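Local structure of hypothetical protein PA3352 (Pseudomonas aeruginosa, 2FUP) at residues L25-E28 with E29-A32; Q54-R57 with N58-R62; R85-G88 with A89-A93. The protein is of unknown function but is probably an FlgN-type flagella synthesis protein, a family of export chaperones for the proteins that join hook to filament. All coordinates share one frame; numbering follows the deposited sequence.

Contact 1: residues L25-E28 with E29-A32; sequences LVDE and EFQA
D27, with CG beside its own carbonyl carbon (chi1 -180°), brings its tip back to the following turn although its CB points away, and Q31 carries CG beside its backbone N; together the two torsions put NE2 of Q31 next to OD2 of D27. This is an i to i+4 side-chain pair on one turn of helix 7-34 in the all-helical FlgN fold. NE2 of Q31 reaches OD2 of D27 at 2.9 Å, but the angle at the hydrogen is only 127°, so the bond is weak. Carboxylate and amide planes stand 63° apart, which means that the two groups are neither coplanar nor stacked in parallel. Beneath the bond, CG of Q31 rests 3.4 Å from the carbonyl O of D27, so the glutamine chain lies against the backbone before its amide reaches out.

The backbone evidence for regular helix is four i to i+4 hydrogen bonds, given by the N-H groups of E29, F30, Q31 and A32; the one from F30 N to V26 O measures 2.9 Å. V26 O has a second donor in ND2 of N112 on helix 88-114, so two bonds grip this carbonyl.

Buried E29 stays extended beyond CG, carrying its carboxylate away from the D27-Q31 pair. There OE1 makes a salt bridge with K48 and OE2 accepts a hydrogen bond from N112, which joins helix 7-34 to its neighbours 39-68 and 88-114. On the flank facing helix 88-114, the F30 ring forms a cation-pi pair with R111. D27 approaches this ring obliquely, its OD1 standing 4.3 Å from CD2 of F30.

Contact 2: residues Q54-R57 with N58-R62; sequences QLER and NGRAR
Backbone hydrogen bonds link Q54-R57 to N58-R62 directly. N58 N donates to Q54 O and G59 N to L55 O, each at 2.8 Å, while R60 and A61 turn their N-H groups to E56 O and R57 O. The last of these has the smallest angle at the hydrogen of the four, 146°.

One water adds a second kind of link. It donates to L55 O at 2.8 Å, so this carbonyl is gripped twice, by G59 N and by the water. R62 adopts two conformers; in the one described here its NH2 donates to the same water at 3.0 Å, with the water at the guanidinium edge and in its plane. In that conformer the bend at chi3 (-60°) helps turn the tip back, and N58 O lies above one guanidinium face, toward its rim.

This turn belongs to helix 39-68 of the all-helical FlgN fold, and its polar side groups help pair it with helix 7-34: D15 takes a salt bridge from NH1 of R62 through OD1 and a hydrogen bond from ND2 of N58 through OD2. L55 also packs against D15, and N58 against L11.

Van der Waals contact is made mostly with carbonyl oxygens. CB of N58 sits 3.2 Å from Q54 O, and CG of R60 lies against E56 O.

Charge proximity is the remaining kind. E56 OE2 and R60 NH1 stand 4.3 Å apart, beyond a salt bridge; the carboxylate oxygen stands off the plane of the guanidinium, leaving only charge attraction.

Contact 3: residues R85-G88 with A89-A93; sequences RADG and AELLA
L91, followed outward from CB, runs along the start of helix 88-114. Its CB rests 3.5 Å from G88 O. CG, set anti to the carbonyl carbon (chi1 -69°), lies equally near D87 O. CD1 touches the D87 carboxylate at 3.3 Å from OD1 and meets R85 at 3.8 Å from NE. Beyond this turn the side chain packs on L8, L9 and F12 of helix 7-34 and on Y81 of helix 75-82.

The polar group beside CD1 is a side-on salt bridge: R85 NE to D87 OD1 at 2.8 Å and R85 NH2 to D87 OD2 at 3.0 Å. Both oxygens lie near the guanidinium plane. OD1 is met on its syn side, whereas NH2 reaches OD2 from above the carboxylate plane.

R85-G88 forms a type I beta turn, closed by G88 N bonding to R85 O. D87 holds the N-cap position, but its side chain makes no capping bond. Its carbonyl instead takes the L91 N-H at 2.9 Å, almost straight at 165°. A89 N and E90 N each donate to a water; the one on E90 N donates to A86 O, while for the other a bond to A86 O is possible but not certain.

With water, not the aspartate, meeting A89 N and E90 N, the D87 carboxylate is committed to R85; this pairing would probably offset its charge, easing the packing of L91 CD1 against OD1.

The three contacts come in series along the chain: contact 1 on helix 7-34, contact 2 on helix 39-68, contact 3 at the turn leading into helix 88-114. Contacts 1 and 2 lie about 24 Å apart between centres, on opposite sides of the chain's centre; contacts 1 and 3 are likewise on opposite sides, about 33 Å between centres. Contacts 2 and 3 are closer, about 19 Å between centres and about 7 Å between nearest atoms, yet do not touch. Helix 7-34 is the shared element: it carries contact 1, and its early residues pack against contacts 2 and 3, F12 meeting both R62 and L91. Contact 1 thus sits toward one end of an elongated helical bundle, contacts 2 and 3 in its other half.

Contact 1: residues L25-E28 with E29-A32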
ATOM      1  N   LEU A  25      -2.831   1.984  12.066  1.00 15.78           N
ATOM      2  CA  LEU A  25      -3.849   1.090  12.614  1.00 16.72           C
ATOM      3  C   LEU A  25      -3.285  -0.257  13.077  1.00 15.00           C
ATOM      4  O   LEU A  25      -3.742  -0.834  14.065  1.00 16.56           O
ATOM      5  CB  LEU A  25      -5.004   0.878  11.628  1.00 15.31           C
ATOM      6  CG  LEU A  25      -5.884   2.074  11.274  1.00 18.48           C
ATOM      7  CD1 LEU A  25      -6.819   1.728  10.139  1.00 18.38           C
ATOM      8  CD2 LEU A  25      -6.620   2.562  12.514  1.00 17.74           C
ATOM      9  N   VAL A  26      -2.315  -0.781  12.322  1.00 15.80           N
ATOM     10  CA  VAL A  26      -1.663  -2.020  12.778  1.00 15.09           C
ATOM     11  C   VAL A  26      -0.868  -1.835  14.088  1.00 15.37           C
ATOM     12  O   VAL A  26      -0.873  -2.685  15.000  1.00 15.62           O
ATOM     13  CB  VAL A  26      -0.744  -2.613  11.674  1.00 16.26           C
ATOM     14  CG1 VAL A  26      -0.000  -3.850  12.208  1.00 19.01           C
ATOM     15  CG2 VAL A  26      -1.563  -2.985  10.520  1.00 17.52           C
ATOM     16  N   ASP A  27      -0.236  -0.688  14.244  1.00 16.26           N
ATOM     17  CA  ASP A  27       0.455  -0.377  15.486  1.00 16.25           C
ATOM     18  C   ASP A  27      -0.575  -0.178  16.617  1.00 16.81           C
ATOM     19  O   ASP A  27      -0.366  -0.576  17.790  1.00 15.86           O
ATOM     20  CB  ASP A  27       1.219   0.930  15.343  1.00 17.75           C
ATOM     21  CG  ASP A  27       1.968   1.307  16.617  1.00 23.76           C
ATOM     22  OD1 ASP A  27       2.810   0.483  17.011  1.00 27.35           O
ATOM     23  OD2 ASP A  27       1.750   2.431  17.170  1.00 26.38           O
ATOM     24  N   GLU A  28      -1.713   0.461  16.298  1.00 16.03           N
ATOM     25  CA  GLU A  28      -2.746   0.685  17.288  1.00 15.13           C
ATOM     26  C   GLU A  28      -3.262  -0.708  17.775  1.00 14.63           C
ATOM     27  O   GLU A  28      -3.559  -0.940  18.952  1.00 13.79           O
ATOM     28  CB  GLU A  28      -3.853   1.556  16.692  1.00 14.87           C
ATOM     29  CG  GLU A  28      -4.915   1.893  17.676  1.00 14.21           C
ATOM     30  CD  GLU A  28      -5.832   3.039  17.233  1.00 14.88           C
ATOM     31  OE1 GLU A  28      -5.479   3.662  16.197  1.00 17.41           O
ATOM     32  OE2 GLU A  28      -6.908   3.269  17.854  1.00 14.78           O
ATOM     33  N   GLU A  29      -3.442  -1.609  16.806  1.00 14.66           N
ATOM     34  CA  GLU A  29      -3.843  -2.963  17.140  1.00 16.50           C
ATOM     35  C   GLU A  29      -2.814  -3.731  18.025  1.00 14.38           C
ATOM     36  O   GLU A  29      -3.180  -4.406  18.953  1.00 15.19           O
ATOM     37  CB  GLU A  29      -4.147  -3.711  15.834  1.00 17.04           C
ATOM     38  CG  GLU A  29      -4.556  -5.146  15.991  1.00 21.73           C
ATOM     39  CD  GLU A  29      -4.711  -5.788  14.620  1.00 34.32           C
ATOM     40  OE1 GLU A  29      -5.746  -5.553  13.949  1.00 34.31           O
ATOM     41  OE2 GLU A  29      -3.764  -6.465  14.182  1.00 41.01           O
ATOM     42  N   PHE A  30      -1.545  -3.577  17.724  1.00 14.86           N
ATOM     43  CA  PHE A  30      -0.466  -4.106  18.569  1.00 15.56           C
ATOM     44  C   PHE A  30      -0.630  -3.609  19.997  1.00 15.27           C
ATOM     45  O   PHE A  30      -0.575  -4.391  20.981  1.00 16.18           O
ATOM     46  CB  PHE A  30       0.887  -3.696  17.978  1.00 16.30           C
ATOM     47  CG  PHE A  30       2.027  -4.090  18.780  1.00 20.90           C
ATOM     48  CD1 PHE A  30       2.295  -5.409  18.994  1.00 26.30           C
ATOM     49  CD2 PHE A  30       2.866  -3.109  19.289  1.00 22.85           C
ATOM     50  CE1 PHE A  30       3.407  -5.785  19.765  1.00 26.03           C
ATOM     51  CE2 PHE A  30       3.961  -3.460  20.079  1.00 35.60           C
ATOM     52  CZ  PHE A  30       4.225  -4.780  20.314  1.00 22.20           C
ATOM     53  N   GLN A  31      -0.878  -2.305  20.139  1.00 14.36           N
ATOM     54  CA  GLN A  31      -1.045  -1.761  21.496  1.00 15.11           C
ATOM     55  C   GLN A  31      -2.242  -2.367  22.216  1.00 15.90           C
ATOM     56  O   GLN A  31      -2.251  -2.693  23.404  1.00 18.07           O
ATOM     57  CB  GLN A  31      -1.198  -0.251  21.443  1.00 16.42           C
ATOM     58  CG  GLN A  31       0.060   0.418  20.966  1.00 16.59           C
ATOM     59  CD  GLN A  31      -0.091   1.915  20.823  1.00 18.12           C
ATOM     60  OE1 GLN A  31      -0.635   2.614  21.703  1.00 19.52           O
ATOM     61  NE2 GLN A  31       0.358   2.424  19.700  1.00 23.70           N
ATOM     62  N   ALA A  32      -3.341  -2.463  21.470  1.00 14.73           N
ATOM     63  CA  ALA A  32      -4.521  -3.094  22.013  1.00 15.32           C
ATOM     64  C   ALA A  32      -4.268  -4.521  22.447  1.00 17.26           C
ATOM     65  O   ALA A  32      -4.769  -4.933  23.483  1.00 16.61           O
ATOM     66  CB  ALA A  32      -5.635  -3.101  20.975  1.00 14.34           C
TER

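Contact 2: residues Q54-R57 with N58-R62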
ATOM      1  N   GLN A  54      -9.009   0.075  -0.925  1.00 23.06           N
ATOM      2  CA  GLN A  54      -8.440   1.144  -1.703  1.00 22.94           C
ATOM      3  C   GLN A  54      -7.058   0.749  -2.164  1.00 21.73           C
ATOM      4  O   GLN A  54      -6.677   1.001  -3.323  1.00 22.33           O
ATOM      5  CB  GLN A  54      -8.390   2.515  -0.976  1.00 24.15           C
ATOM      6  CG  GLN A  54      -9.779   3.120  -0.716  1.00 25.48           C
ATOM      7  CD  GLN A  54      -9.803   4.162   0.373  1.00 28.64           C
ATOM      8  OE1 GLN A  54      -9.380   3.898   1.524  1.00 35.93           O
ATOM      9  NE2 GLN A  54     -10.200   5.372   0.013  1.00 41.88           N
ATOM     10  N   LEU A  55      -6.226   0.179  -1.297  1.00 20.81           N
ATOM     11  CA  LEU A  55      -4.890  -0.250  -1.745  1.00 19.73           C
ATOM     12  C   LEU A  55      -4.921  -1.318  -2.890  1.00 17.94           C
ATOM     13  O   LEU A  55      -4.113  -1.299  -3.824  1.00 21.48           O
ATOM     14  CB  LEU A  55      -4.042  -0.752  -0.544  1.00 24.28           C
ATOM     15  CG  LEU A  55      -3.529   0.375   0.410  1.00 24.81           C
ATOM     16  CD1 LEU A  55      -3.171  -0.164   1.784  1.00 29.60           C
ATOM     17  CD2 LEU A  55      -2.403   1.209  -0.166  1.00 21.04           C
ATOM     18  N   GLU A  56      -5.859  -2.252  -2.748  1.00 21.39           N
ATOM     19  CA  GLU A  56      -6.049  -3.308  -3.760  1.00 22.97           C
ATOM     20  C   GLU A  56      -6.449  -2.681  -5.118  1.00 17.47           C
ATOM     21  O   GLU A  56      -5.852  -2.988  -6.157  1.00 19.71           O
ATOM     22  CB  GLU A  56      -7.128  -4.288  -3.279  1.00 22.23           C
ATOM     23  CG  GLU A  56      -7.725  -5.259  -4.304  1.00 36.15           C
ATOM     24  CD  GLU A  56      -9.245  -5.679  -4.013  1.00 39.59           C
ATOM     25  OE1 GLU A  56     -10.104  -4.820  -3.630  1.00 49.77           O
ATOM     26  OE2 GLU A  56      -9.584  -6.875  -4.231  1.00 55.29           O
ATOM     27  N   ARG A  57      -7.467  -1.860  -5.054  1.00 18.97           N
ATOM     28  CA  ARG A  57      -7.968  -1.177  -6.276  1.00 15.67           C
ATOM     29  C   ARG A  57      -6.878  -0.298  -6.876  1.00 17.69           C
ATOM     30  O   ARG A  57      -6.596  -0.303  -8.107  1.00 18.82           O
ATOM     31  CB  ARG A  57      -9.244  -0.380  -6.004  1.00 17.90           C
ATOM     32  CG  ARG A  57     -10.474  -1.236  -5.946  1.00 21.48           C
ATOM     33  CD  ARG A  57     -11.761  -0.424  -5.929  1.00 26.31           C
ATOM     34  NE  ARG A  57     -12.879  -1.356  -5.935  1.00 27.26           N
ATOM     35  CZ  ARG A  57     -14.138  -1.025  -6.161  1.00 35.10           C
ATOM     36  NH1 ARG A  57     -14.478   0.247  -6.358  1.00 37.59           N
ATOM     37  NH2 ARG A  57     -15.054  -1.981  -6.154  1.00 33.80           N
ATOM     38  N   ASN A  58      -6.167   0.447  -6.053  1.00 17.23           N
ATOM     39  CA  ASN A  58      -5.207   1.357  -6.589  1.00 16.93           C
ATOM     40  C   ASN A  58      -4.009   0.560  -7.124  1.00 18.91           C
ATOM     41  O   ASN A  58      -3.410   0.977  -8.135  1.00 19.71           O
ATOM     42  CB  ASN A  58      -4.836   2.422  -5.551  1.00 22.29           C
ATOM     43  CG  ASN A  58      -5.928   3.555  -5.399  1.00 24.25           C
ATOM     44  OD1 ASN A  58      -6.894   3.650  -6.146  1.00 25.33           O
ATOM     45  ND2 ASN A  58      -5.783   4.368  -4.370  1.00 30.29           N
ATOM     46  N   GLY A  59      -3.641  -0.589  -6.513  1.00 17.80           N
ATOM     47  CA  GLY A  59      -2.628  -1.391  -7.125  1.00 20.81           C
ATOM     48  C   GLY A  59      -2.970  -1.867  -8.506  1.00 17.20           C
ATOM     49  O   GLY A  59      -2.107  -1.954  -9.383  1.00 18.70           O
ATOM     50  N   ARG A  60      -4.224  -2.279  -8.632  1.00 17.10           N
ATOM     51  CA  ARG A  60      -4.717  -2.742  -9.944  1.00 16.51           C
ATOM     52  C   ARG A  60      -4.704  -1.611 -10.944  1.00 16.54           C
ATOM     53  O   ARG A  60      -4.480  -1.858 -12.146  1.00 16.75           O
ATOM     54  CB  ARG A  60      -6.066  -3.417  -9.906  1.00 16.68           C
ATOM     55  CG  ARG A  60      -5.989  -4.814  -9.240  1.00 17.21           C
ATOM     56  CD  ARG A  60      -7.290  -5.515  -9.393  1.00 24.98           C
ATOM     57  NE  ARG A  60      -7.172  -6.956  -9.249  1.00 31.67           N
ATOM     58  CZ  ARG A  60      -8.184  -7.753  -8.889  1.00 40.80           C
ATOM     59  NH1 ARG A  60      -9.342  -7.228  -8.498  1.00 37.05           N
ATOM     60  NH2 ARG A  60      -8.015  -9.075  -8.823  1.00 39.50           N
ATOM     61  N   ALA A  61      -4.973  -0.393 -10.492  1.00 17.22           N
ATOM     62  CA  ALA A  61      -4.966   0.791 -11.383  1.00 15.64           C
ATOM     63  C   ALA A  61      -3.553   1.054 -11.855  1.00 16.82           C
ATOM     64  O   ALA A  61      -3.308   1.268 -13.047  1.00 18.43           O
ATOM     65  CB  ALA A  61      -5.543   1.956 -10.675  1.00 16.30           C
ATOM     66  N   ARG A  62      -2.595   1.079 -10.903  1.00 17.34           N
ATOM     67  CA  ARG A  62      -1.204   1.328 -11.299  1.00 19.28           C
ATOM     68  C   ARG A  62      -0.702   0.252 -12.269  1.00 16.90           C
ATOM     69  O   ARG A  62       0.002   0.529 -13.270  1.00 18.51           O
ATOM     70  CB  ARG A  62      -0.259   1.380 -10.088  1.00 17.93           C
ATOM     71  CG  ARG A  62      -0.604   2.608  -9.266  0.50 18.34           C
ATOM     72  CD  ARG A  62       0.581   2.973  -8.395  0.50 17.33           C
ATOM     73  NE  ARG A  62       0.806   1.808  -7.563  0.50 20.08           N
ATOM     74  CZ  ARG A  62       0.092   1.559  -6.479  0.50 14.38           C
ATOM     75  NH1 ARG A  62      -0.747   2.459  -6.025  0.50 24.60           N
ATOM     76  NH2 ARG A  62       0.245   0.446  -5.826  0.50 19.16           N
TER
HETATM   77  O   HOH W   1      -1.546  -0.292  -3.569  1.00 22.90           O

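Contact 3: residues R85-G88 with A89-A93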
ATOM      1  N   ARG A  85       9.394  11.794 -18.479  1.00 20.52           N
ATOM      2  CA  ARG A  85       8.319  12.574 -17.867  1.00 18.60           C
ATOM      3  C   ARG A  85       8.886  13.554 -16.855  1.00 18.03           C
ATOM      4  O   ARG A  85       9.793  13.226 -16.077  1.00 18.74           O
ATOM      5  CB  ARG A  85       7.364  11.655 -17.096  1.00 19.95           C
ATOM      6  CG  ARG A  85       6.662  10.603 -17.928  1.00 22.28           C
ATOM      7  CD  ARG A  85       5.771   9.733 -17.064  1.00 23.36           C
ATOM      8  NE  ARG A  85       4.735  10.549 -16.425  1.00 18.47           N
ATOM      9  CZ  ARG A  85       3.534  10.822 -16.902  1.00 19.01           C
ATOM     10  NH1 ARG A  85       3.091  10.282 -18.034  1.00 21.37           N
ATOM     11  NH2 ARG A  85       2.785  11.667 -16.230  1.00 19.89           N
ATOM     12  N   ALA A  86       8.318  14.766 -16.860  1.00 18.11           N
ATOM     13  CA  ALA A  86       8.693  15.771 -15.891  1.00 19.10           C
ATOM     14  C   ALA A  86       8.432  15.293 -14.475  1.00 20.07           C
ATOM     15  O   ALA A  86       9.193  15.672 -13.591  1.00 20.57           O
ATOM     16  CB  ALA A  86       7.929  17.080 -16.165  1.00 20.08           C
ATOM     17  N   ASP A  87       7.426  14.439 -14.276  1.00 17.40           N
ATOM     18  CA  ASP A  87       7.077  13.971 -12.967  1.00 18.17           C
ATOM     19  C   ASP A  87       7.822  12.663 -12.646  1.00 19.99           C
ATOM     20  O   ASP A  87       7.560  12.030 -11.634  1.00 18.13           O
ATOM     21  CB  ASP A  87       5.570  13.794 -12.737  1.00 16.98           C
ATOM     22  CG  ASP A  87       4.957  12.633 -13.514  1.00 18.39           C
ATOM     23  OD1 ASP A  87       5.719  11.901 -14.163  1.00 18.17           O
ATOM     24  OD2 ASP A  87       3.667  12.499 -13.468  1.00 18.33           O
ATOM     25  N   GLY A  88       8.772  12.260 -13.486  1.00 17.99           N
ATOM     26  CA  GLY A  88       9.366  10.927 -13.390  1.00 17.26           C
ATOM     27  C   GLY A  88      10.135  10.680 -12.095  1.00 18.34           C
ATOM     28  O   GLY A  88      10.047   9.578 -11.513  1.00 18.16           O
ATOM     29  N   ALA A  89      10.905  11.672 -11.680  1.00 19.59           N
ATOM     30  CA  ALA A  89      11.690  11.458 -10.453  1.00 17.95           C
ATOM     31  C   ALA A  89      10.757  11.304  -9.258  1.00 19.94           C
ATOM     32  O   ALA A  89      10.991  10.477  -8.356  1.00 20.53           O
ATOM     33  CB  ALA A  89      12.655  12.598 -10.228  1.00 20.53           C
ATOM     34  N   GLU A  90       9.659  12.071  -9.243  1.00 18.78           N
ATOM     35  CA  GLU A  90       8.698  11.928  -8.195  1.00 18.66           C
ATOM     36  C   GLU A  90       8.021  10.576  -8.287  1.00 18.66           C
ATOM     37  O   GLU A  90       7.739   9.972  -7.231  1.00 20.33           O
ATOM     38  CB  GLU A  90       7.601  13.009  -8.295  1.00 21.71           C
ATOM     39  CG  GLU A  90       7.966  14.248  -7.653  1.00 32.01           C
ATOM     40  CD  GLU A  90       7.988  14.079  -6.174  1.00 36.49           C
ATOM     41  OE1 GLU A  90       7.116  13.402  -5.575  1.00 44.34           O
ATOM     42  OE2 GLU A  90       8.895  14.595  -5.627  1.00 34.16           O
ATOM     43  N   LEU A  91       7.631  10.092  -9.484  1.00 18.01           N
ATOM     44  CA  LEU A  91       7.075   8.744  -9.596  1.00 17.68           C
ATOM     45  C   LEU A  91       7.960   7.698  -8.916  1.00 17.32           C
ATOM     46  O   LEU A  91       7.480   6.820  -8.192  1.00 19.00           O
ATOM     47  CB  LEU A  91       6.802   8.340 -11.057  1.00 18.13           C
ATOM     48  CG  LEU A  91       5.692   9.026 -11.842  1.00 18.20           C
ATOM     49  CD1 LEU A  91       5.706   8.705 -13.274  1.00 18.41           C
ATOM     50  CD2 LEU A  91       4.362   8.633 -11.236  1.00 19.69           C
ATOM     51  N   LEU A  92       9.230   7.742  -9.285  1.00 18.11           N
ATOM     52  CA  LEU A  92      10.181   6.744  -8.758  1.00 18.19           C
ATOM     53  C   LEU A  92      10.310   6.874  -7.221  1.00 18.94           C
ATOM     54  O   LEU A  92      10.284   5.853  -6.511  1.00 20.18           O
ATOM     55  CB  LEU A  92      11.538   6.818  -9.477  1.00 17.21           C
ATOM     56  CG  LEU A  92      11.485   6.190 -10.861  1.00 18.05           C
ATOM     57  CD1 LEU A  92      12.778   6.677 -11.489  1.00 24.52           C
ATOM     58  CD2 LEU A  92      11.393   4.702 -10.835  1.00 19.32           C
ATOM     59  N   ALA A  93      10.462   8.081  -6.693  1.00 18.59           N
ATOM     60  CA  ALA A  93      10.615   8.307  -5.285  1.00 18.15           C
ATOM     61  C   ALA A  93       9.372   7.795  -4.538  1.00 17.68           C
ATOM     62  O   ALA A  93       9.441   7.156  -3.471  1.00 18.60           O
ATOM     63  CB  ALA A  93      10.800   9.760  -5.014  1.00 18.93           C
TER
HETATM   64  O   HOH W   2       9.757  14.622 -10.999  1.00 14.91           O
HETATM   65  O   HOH W   3      11.774  13.838 -13.526  1.00 24.97           O